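Local coordinates for cell wall binding protein cwp8 (Peptoclostridium difficile, PDB 5J6Q) that probably attaches noncovalently to the bacterial cell wall through its CWB2 modules, as one of the surface-layer cell wall proteins, at residues A[115-128]-A[131-144]. Sequence-based numbering, arbitrary orientation.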
ATOM      1  N   ASP A 115      55.060   4.381 -53.494  1.00189.95           N
ATOM      2  CA  ASP A 115      56.333   3.684 -53.300  1.00188.52           C
ATOM      3  C   ASP A 115      56.023   2.274 -52.820  1.00187.51           C
ATOM      4  O   ASP A 115      56.483   1.295 -53.405  1.00187.12           O
ATOM      5  CB  ASP A 115      57.218   4.408 -52.268  1.00188.10           C
ATOM      6  CG  ASP A 115      58.639   3.879 -52.224  1.00188.01           C
ATOM      7  OD1 ASP A 115      59.230   3.858 -51.124  1.00188.03           O
ATOM      8  OD2 ASP A 115      59.163   3.491 -53.292  1.00188.03           O
ATOM      9  N   ASN A 116      55.225   2.177 -51.753  1.00186.50           N
ATOM     10  CA  ASN A 116      54.825   0.888 -51.187  1.00184.80           C
ATOM     11  C   ASN A 116      53.388   0.547 -51.580  1.00182.95           C
ATOM     12  O   ASN A 116      52.809  -0.394 -51.042  1.00182.03           O
ATOM     13  CB  ASN A 116      54.925   0.927 -49.659  1.00184.96           C
ATOM     14  CG  ASN A 116      56.319   1.187 -49.159  1.00186.79           C
ATOM     15  OD1 ASN A 116      57.237   0.417 -49.457  1.00187.46           O
ATOM     16  ND2 ASN A 116      56.566   2.245 -48.390  1.00188.52           N
ATOM     17  N   LYS A 117      52.817   1.311 -52.522  1.00180.61           N
ATOM     18  CA  LYS A 117      51.447   1.123 -52.984  1.00174.99           C
ATOM     19  C   LYS A 117      51.206  -0.282 -53.517  1.00170.46           C
ATOM     20  O   LYS A 117      51.998  -0.803 -54.304  1.00168.52           O
ATOM     21  CB  LYS A 117      51.121   2.152 -54.076  1.00173.71           C
ATOM     22  CG  LYS A 117      49.626   2.316 -54.304  1.00174.77           C
ATOM     23  CD  LYS A 117      49.354   3.017 -55.622  1.00175.98           C
ATOM     24  CE  LYS A 117      48.004   2.636 -56.175  1.00177.21           C
ATOM     25  NZ  LYS A 117      47.686   3.412 -57.400  1.00178.57           N
ATOM     26  N   LEU A 118      50.106  -0.893 -53.080  1.00165.61           N
ATOM     27  CA  LEU A 118      49.729  -2.237 -53.492  1.00157.66           C
ATOM     28  C   LEU A 118      48.523  -2.208 -54.414  1.00151.65           C
ATOM     29  O   LEU A 118      47.879  -1.171 -54.567  1.00149.68           O
ATOM     30  CB  LEU A 118      49.397  -3.083 -52.259  1.00155.40           C
ATOM     31  CG  LEU A 118      50.521  -3.183 -51.245  1.00155.70           C
ATOM     32  CD1 LEU A 118      49.989  -3.790 -49.969  1.00155.88           C
ATOM     33  CD2 LEU A 118      51.639  -4.037 -51.799  1.00155.88           C
ATOM     34  N   THR A 119      48.210  -3.351 -55.021  1.00144.96           N
ATOM     35  CA  THR A 119      47.074  -3.464 -55.934  1.00134.03           C
ATOM     36  C   THR A 119      46.400  -4.817 -55.788  1.00125.07           C
ATOM     37  O   THR A 119      47.071  -5.848 -55.710  1.00120.61           O
ATOM     38  CB  THR A 119      47.520  -3.290 -57.395  1.00131.84           C
ATOM     39  OG1 THR A 119      48.745  -3.998 -57.591  1.00134.08           O
ATOM     40  CG2 THR A 119      47.712  -1.832 -57.764  1.00132.75           C
ATOM     41  N   ALA A 120      45.071  -4.813 -55.760  1.00115.77           N
ATOM     42  CA  ALA A 120      44.295  -6.042 -55.629  1.00104.88           C
ATOM     43  C   ALA A 120      43.268  -6.180 -56.756  1.00 96.26           C
ATOM     44  O   ALA A 120      42.671  -5.189 -57.195  1.00 92.03           O
ATOM     45  CB  ALA A 120      43.586  -6.066 -54.283  1.00100.86           C
ATOM     46  N   THR A 121      43.076  -7.415 -57.223  1.00 88.71           N
ATOM     47  CA  THR A 121      42.132  -7.737 -58.288  1.00 81.68           C
ATOM     48  C   THR A 121      41.234  -8.894 -57.885  1.00 74.32           C
ATOM     49  O   THR A 121      41.765  -9.953 -57.526  1.00 70.97           O
ATOM     50  CB  THR A 121      42.884  -8.193 -59.550  1.00 79.04           C
ATOM     51  OG1 THR A 121      43.915  -7.254 -59.836  1.00 75.26           O
ATOM     52  CG2 THR A 121      41.941  -8.346 -60.765  1.00 72.65           C
ATOM     53  N   ILE A 122      39.901  -8.714 -57.928  1.00 68.86           N
ATOM     54  CA  ILE A 122      39.018  -9.831 -57.625  1.00 66.50           C
ATOM     55  C   ILE A 122      39.200 -10.837 -58.778  1.00 65.22           C
ATOM     56  O   ILE A 122      39.167 -10.431 -59.926  1.00 63.80           O
ATOM     57  CB  ILE A 122      37.576  -9.313 -57.501  1.00 64.07           C
ATOM     58  CG1 ILE A 122      37.562  -8.178 -56.457  1.00 62.70           C
ATOM     59  CG2 ILE A 122      36.602 -10.467 -57.128  1.00 56.38           C
ATOM     60  CD1 ILE A 122      36.173  -7.790 -55.977  1.00 63.17           C
ATOM     61  N   LYS A 123      39.376 -12.110 -58.459  1.00 65.38           N
ATOM     62  CA  LYS A 123      39.640 -13.149 -59.420  1.00 65.11           C
ATOM     63  C   LYS A 123      38.501 -14.148 -59.516  1.00 63.75           C
ATOM     64  O   LYS A 123      38.437 -14.909 -60.451  1.00 65.58           O
ATOM     65  CB  LYS A 123      40.948 -13.836 -59.016  1.00 65.61           C
ATOM     66  CG  LYS A 123      42.037 -13.670 -60.062  1.00 72.24           C
ATOM     67  CD  LYS A 123      42.914 -12.449 -59.811  1.00 78.34           C
ATOM     68  CE  LYS A 123      44.225 -12.561 -60.558  1.00 80.48           C
ATOM     69  NZ  LYS A 123      44.138 -12.011 -61.939  1.00 80.65           N
ATOM     70  N   SER A 124      37.613 -14.127 -58.551  1.00 63.97           N
ATOM     71  CA  SER A 124      36.426 -14.993 -58.462  1.00 63.45           C
ATOM     72  C   SER A 124      35.578 -14.484 -57.285  1.00 63.31           C
ATOM     73  O   SER A 124      36.011 -13.543 -56.616  1.00 66.11           O
ATOM     74  CB  SER A 124      36.818 -16.461 -58.246  1.00 64.31           C
ATOM     75  OG  SER A 124      37.423 -16.703 -56.975  1.00 62.42           O
ATOM     76  N   THR A 125      34.421 -15.073 -57.026  1.00 61.34           N
ATOM     77  CA  THR A 125      33.570 -14.665 -55.935  1.00 68.63           C
ATOM     78  C   THR A 125      34.230 -14.813 -54.542  1.00 69.12           C
ATOM     79  O   THR A 125      33.734 -14.176 -53.629  1.00 66.74           O
ATOM     80  CB  THR A 125      32.285 -15.489 -55.921  1.00 74.04           C
ATOM     81  OG1 THR A 125      32.657 -16.868 -55.909  1.00 75.06           O
ATOM     82  CG2 THR A 125      31.385 -15.179 -57.127  1.00 76.92           C
ATOM     83  N   ASN A 126      35.305 -15.624 -54.361  1.00 68.25           N
ATOM     84  CA  ASN A 126      35.852 -15.699 -53.018  1.00 75.05           C
ATOM     85  C   ASN A 126      37.373 -15.704 -52.963  1.00 75.31           C
ATOM     86  O   ASN A 126      37.939 -16.259 -52.009  1.00 74.37           O
ATOM     87  CB  ASN A 126      35.277 -16.910 -52.290  1.00 74.81           C
ATOM     88  CG  ASN A 126      35.503 -18.225 -52.971  1.00 75.78           C
ATOM     89  OD1 ASN A 126      36.177 -18.313 -53.994  1.00 73.14           O
ATOM     90  ND2 ASN A 126      34.973 -19.316 -52.442  1.00 78.38           N
ATOM     91  N   THR A 127      38.029 -15.080 -53.978  1.00 71.22           N
ATOM     92  CA  THR A 127      39.491 -14.950 -54.036  1.00 64.80           C
ATOM     93  C   THR A 127      39.850 -13.604 -54.615  1.00 64.80           C
ATOM     94  O   THR A 127      39.208 -13.151 -55.558  1.00 68.02           O
ATOM     95  CB  THR A 127      40.162 -16.024 -54.907  1.00 62.93           C
ATOM     96  OG1 THR A 127      39.601 -15.980 -56.232  1.00 63.93           O
ATOM     97  CG2 THR A 127      39.981 -17.417 -54.333  1.00 59.33           C
ATOM     98  N   VAL A 128      40.871 -12.967 -54.056  1.00 69.36           N
ATOM     99  CA  VAL A 128      41.409 -11.678 -54.477  1.00 73.89           C
ATOM    100  C   VAL A 128      42.945 -11.802 -54.479  1.00 80.31           C
ATOM    101  O   VAL A 128      43.536 -12.335 -53.529  1.00 84.29           O
ATOM    102  CB  VAL A 128      40.974 -10.536 -53.527  1.00 75.04           C
ATOM    103  CG1 VAL A 128      41.529  -9.195 -54.016  1.00 72.13           C
ATOM    104  CG2 VAL A 128      39.460 -10.477 -53.422  1.00 74.37           C
ATOM    105  N   LYS A 131      49.289  -7.820 -54.847  1.00121.13           N
ATOM    106  CA  LYS A 131      50.677  -7.670 -55.266  1.00130.91           C
ATOM    107  C   LYS A 131      51.028  -6.189 -55.260  1.00138.13           C
ATOM    108  O   LYS A 131      50.205  -5.383 -54.828  1.00141.78           O
ATOM    109  CB  LYS A 131      50.860  -8.246 -56.682  1.00133.59           C
ATOM    110  CG  LYS A 131      50.086  -7.467 -57.743  1.00132.72           C
ATOM    111  CD  LYS A 131      50.009  -8.241 -59.052  1.00131.69           C
ATOM    112  CE  LYS A 131      49.007  -7.629 -60.001  1.00130.25           C
ATOM    113  NZ  LYS A 131      49.374  -6.236 -60.355  1.00128.51           N
ATOM    114  N   ARG A 132      52.225  -5.814 -55.728  1.00144.77           N
ATOM    115  CA  ARG A 132      52.569  -4.396 -55.749  1.00152.43           C
ATOM    116  C   ARG A 132      52.233  -3.761 -57.101  1.00156.92           C
ATOM    117  O   ARG A 132      52.155  -4.460 -58.108  1.00159.30           O
ATOM    118  CB  ARG A 132      54.054  -4.213 -55.437  1.00156.14           C
ATOM    119  CG  ARG A 132      54.431  -2.756 -55.229  1.00160.10           C
ATOM    120  CD  ARG A 132      55.564  -2.621 -54.232  1.00165.04           C
ATOM    121  NE  ARG A 132      56.575  -3.655 -54.435  1.00170.90           N
ATOM    122  CZ  ARG A 132      57.837  -3.529 -54.050  1.00176.10           C
ATOM    123  NH1 ARG A 132      58.243  -2.423 -53.443  1.00179.58           N
ATOM    124  NH2 ARG A 132      58.705  -4.506 -54.271  1.00179.48           N
ATOM    125  N   ALA A 133      52.039  -2.439 -57.121  1.00159.64           N
ATOM    126  CA  ALA A 133      51.702  -1.710 -58.339  1.00163.96           C
ATOM    127  C   ALA A 133      52.893  -1.519 -59.281  1.00167.06           C
ATOM    128  O   ALA A 133      52.696  -1.465 -60.493  1.00168.43           O
ATOM    129  CB  ALA A 133      51.136  -0.349 -57.969  1.00165.19           C
ATOM    130  N   LYS A 134      54.117  -1.417 -58.743  1.00170.05           N
ATOM    131  CA  LYS A 134      55.280  -1.191 -59.597  1.00172.50           C
ATOM    132  C   LYS A 134      55.873  -2.493 -60.115  1.00174.17           C
ATOM    133  O   LYS A 134      55.838  -2.750 -61.316  1.00174.89           O
ATOM    134  CB  LYS A 134      56.350  -0.401 -58.823  1.00173.27           C
ATOM    135  N   ASP A 135      56.415  -3.313 -59.216  1.00175.67           N
ATOM    136  CA  ASP A 135      57.038  -4.577 -59.592  1.00176.76           C
ATOM    137  C   ASP A 135      56.021  -5.674 -59.869  1.00177.35           C
ATOM    138  O   ASP A 135      56.371  -6.675 -60.490  1.00177.63           O
ATOM    139  CB  ASP A 135      57.981  -5.045 -58.473  1.00177.14           C
ATOM    140  N   SER A 136      54.768  -5.494 -59.420  1.00177.61           N
ATOM    141  CA  SER A 136      53.711  -6.495 -59.592  1.00177.07           C
ATOM    142  C   SER A 136      54.176  -7.853 -59.062  1.00176.34           C
ATOM    143  O   SER A 136      53.758  -8.899 -59.556  1.00176.01           O
ATOM    144  CB  SER A 136      53.321  -6.604 -61.062  1.00177.08           C
ATOM    145  OG  SER A 136      52.441  -5.549 -61.420  1.00177.34           O
ATOM    146  N   ALA A 137      55.047  -7.822 -58.047  1.00175.25           N
ATOM    147  CA  ALA A 137      55.596  -9.030 -57.441  1.00171.90           C
ATOM    148  C   ALA A 137      55.051  -9.235 -56.034  1.00169.26           C
ATOM    149  O   ALA A 137      54.272  -8.414 -55.552  1.00168.23           O
ATOM    150  CB  ALA A 137      57.113  -8.932 -57.392  1.00170.93           C
ATOM    151  N   ASN A 138      55.466 -10.332 -55.376  1.00166.34           N
ATOM    152  CA  ASN A 138      55.035 -10.674 -54.023  1.00160.54           C
ATOM    153  C   ASN A 138      53.526 -10.786 -54.052  1.00155.57           C
ATOM    154  O   ASN A 138      52.802 -10.012 -53.430  1.00154.23           O
ATOM    155  CB  ASN A 138      55.526  -9.612 -53.037  1.00159.62           C
ATOM    156  CG  ASN A 138      57.000  -9.323 -53.215  1.00161.97           C
ATOM    157  OD1 ASN A 138      57.416  -8.164 -53.145  1.00162.92           O
ATOM    158  ND2 ASN A 138      57.858 -10.324 -53.467  1.00164.07           N
ATOM    159  N   VAL A 139      53.066 -11.783 -54.804  1.00149.07           N
ATOM    160  CA  VAL A 139      51.654 -12.045 -55.046  1.00139.93           C
ATOM    161  C   VAL A 139      51.057 -13.074 -54.107  1.00133.26           C
ATOM    162  O   VAL A 139      51.610 -14.159 -53.936  1.00130.72           O
ATOM    163  CB  VAL A 139      51.498 -12.523 -56.508  1.00137.34           C
ATOM    164  CG1 VAL A 139      50.026 -12.690 -56.853  1.00137.42           C
ATOM    165  CG2 VAL A 139      52.159 -11.542 -57.467  1.00137.42           C
ATOM    166  N   ILE A 140      49.917 -12.732 -53.507  1.00126.30           N
ATOM    167  CA  ILE A 140      49.217 -13.639 -52.621  1.00117.52           C
ATOM    168  C   ILE A 140      47.751 -13.701 -53.030  1.00107.73           C
ATOM    169  O   ILE A 140      47.209 -12.743 -53.582  1.00 99.07           O
ATOM    170  CB  ILE A 140      49.341 -13.183 -51.142  1.00116.17           C
ATOM    171  CG1 ILE A 140      48.658 -11.817 -50.941  1.00117.00           C
ATOM    172  CG2 ILE A 140      50.808 -13.107 -50.733  1.00117.92           C
ATOM    173  CD1 ILE A 140      48.528 -11.431 -49.472  1.00116.45           C
ATOM    174  N   THR A 141      47.119 -14.835 -52.795  1.00 98.68           N
ATOM    175  CA  THR A 141      45.708 -14.958 -53.055  1.00 94.40           C
ATOM    176  C   THR A 141      44.978 -15.178 -51.719  1.00 90.41           C
ATOM    177  O   THR A 141      45.148 -16.205 -51.059  1.00 87.85           O
ATOM    178  CB  THR A 141      45.439 -16.086 -54.064  1.00 94.45           C
ATOM    179  OG1 THR A 141      44.025 -16.218 -54.204  1.00 94.30           O
ATOM    180  CG2 THR A 141      46.041 -17.417 -53.631  1.00 95.12           C
ATOM    181  N   LEU A 142      44.198 -14.193 -51.314  1.00 85.53           N
ATOM    182  CA  LEU A 142      43.399 -14.299 -50.117  1.00 84.81           C
ATOM    183  C   LEU A 142      42.020 -14.880 -50.437  1.00 83.16           C
ATOM    184  O   LEU A 142      41.429 -14.547 -51.465  1.00 82.90           O
ATOM    185  CB  LEU A 142      43.262 -12.895 -49.494  1.00 84.58           C
ATOM    186  CG  LEU A 142      44.601 -12.290 -49.080  1.00 80.90           C
ATOM    187  CD1 LEU A 142      44.397 -10.980 -48.348  1.00 76.03           C
ATOM    188  CD2 LEU A 142      45.321 -13.299 -48.203  1.00 80.19           C
ATOM    189  N   ASN A 143      41.521 -15.774 -49.591  1.00 83.07           N
ATOM    190  CA  ASN A 143      40.186 -16.326 -49.778  1.00 85.95           C
ATOM    191  C   ASN A 143      39.233 -15.781 -48.713  1.00 87.16           C
ATOM    192  O   ASN A 143      39.683 -15.388 -47.639  1.00 85.35           O
ATOM    193  CB  ASN A 143      40.210 -17.853 -49.659  1.00 86.93           C
ATOM    194  CG  ASN A 143      41.001 -18.535 -50.745  1.00 90.25           C
ATOM    195  OD1 ASN A 143      42.207 -18.696 -50.598  1.00 90.21           O
ATOM    196  ND2 ASN A 143      40.391 -18.999 -51.851  1.00 90.70           N
ATOM    197  N   VAL A 144      37.924 -15.742 -49.013  1.00 84.72           N
ATOM    198  CA  VAL A 144      36.936 -15.336 -48.039  1.00 85.43           C
ATOM    199  C   VAL A 144      37.066 -16.350 -46.906  1.00 86.45           C
ATOM    200  O   VAL A 144      37.151 -17.545 -47.190  1.00 86.12           O
ATOM    201  CB  VAL A 144      35.512 -15.370 -48.653  1.00 84.55           C
ATOM    202  CG1 VAL A 144      34.475 -15.071 -47.580  1.00 84.51           C
ATOM    203  CG2 VAL A 144      35.391 -14.367 -49.795  1.00 77.66           C
TER
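Thr-119 and Lys-131 form an antiparallel hydrogen-bonded pair: the N of Thr-119 lies 2.9 Å from the O of Lys-131, and the N of Lys-131 lies 3.1 Å from the O of Thr-119, each with 162° at the hydrogen. Thr-119 OG1, turned back over its own main chain by a chi1 of 42°, adds a weak bond of 3.4 Å to the O of Lys-131, which thus accepts twice from one residue. The N of Ala-133 continues the pairing to the O of Lys-117. At the other end, the N of Leu-142 meets the O of Val-128 at 3.0 Å and the reverse bond is also made. The N of Val-144 reaches the O of Asn-126 at 3.0 Å, from above the carbonyl plane. Strand 127-132 is therefore the middle of a three-stranded antiparallel meander, hydrogen-bonded to 118-124 on one edge and to 140-143 on the other, and the two hairpins share it. Helix 96-111 covers the face carrying Val-128, whose side chain touches Ile-99 and Val-100. Side-chain packing gathers at the two ends: Thr-119 CG2 rests on Ala-133 CB at 3.7 Å, while Arg-132 CG passes 3.3 Å from the O of Lys-117. Beyond the non-hydrogen-bonded pair Thr-127 and Asn-143, whose side chains run side by side, Val-144 CG2 lies against Asn-126 CB at 3.6 Å.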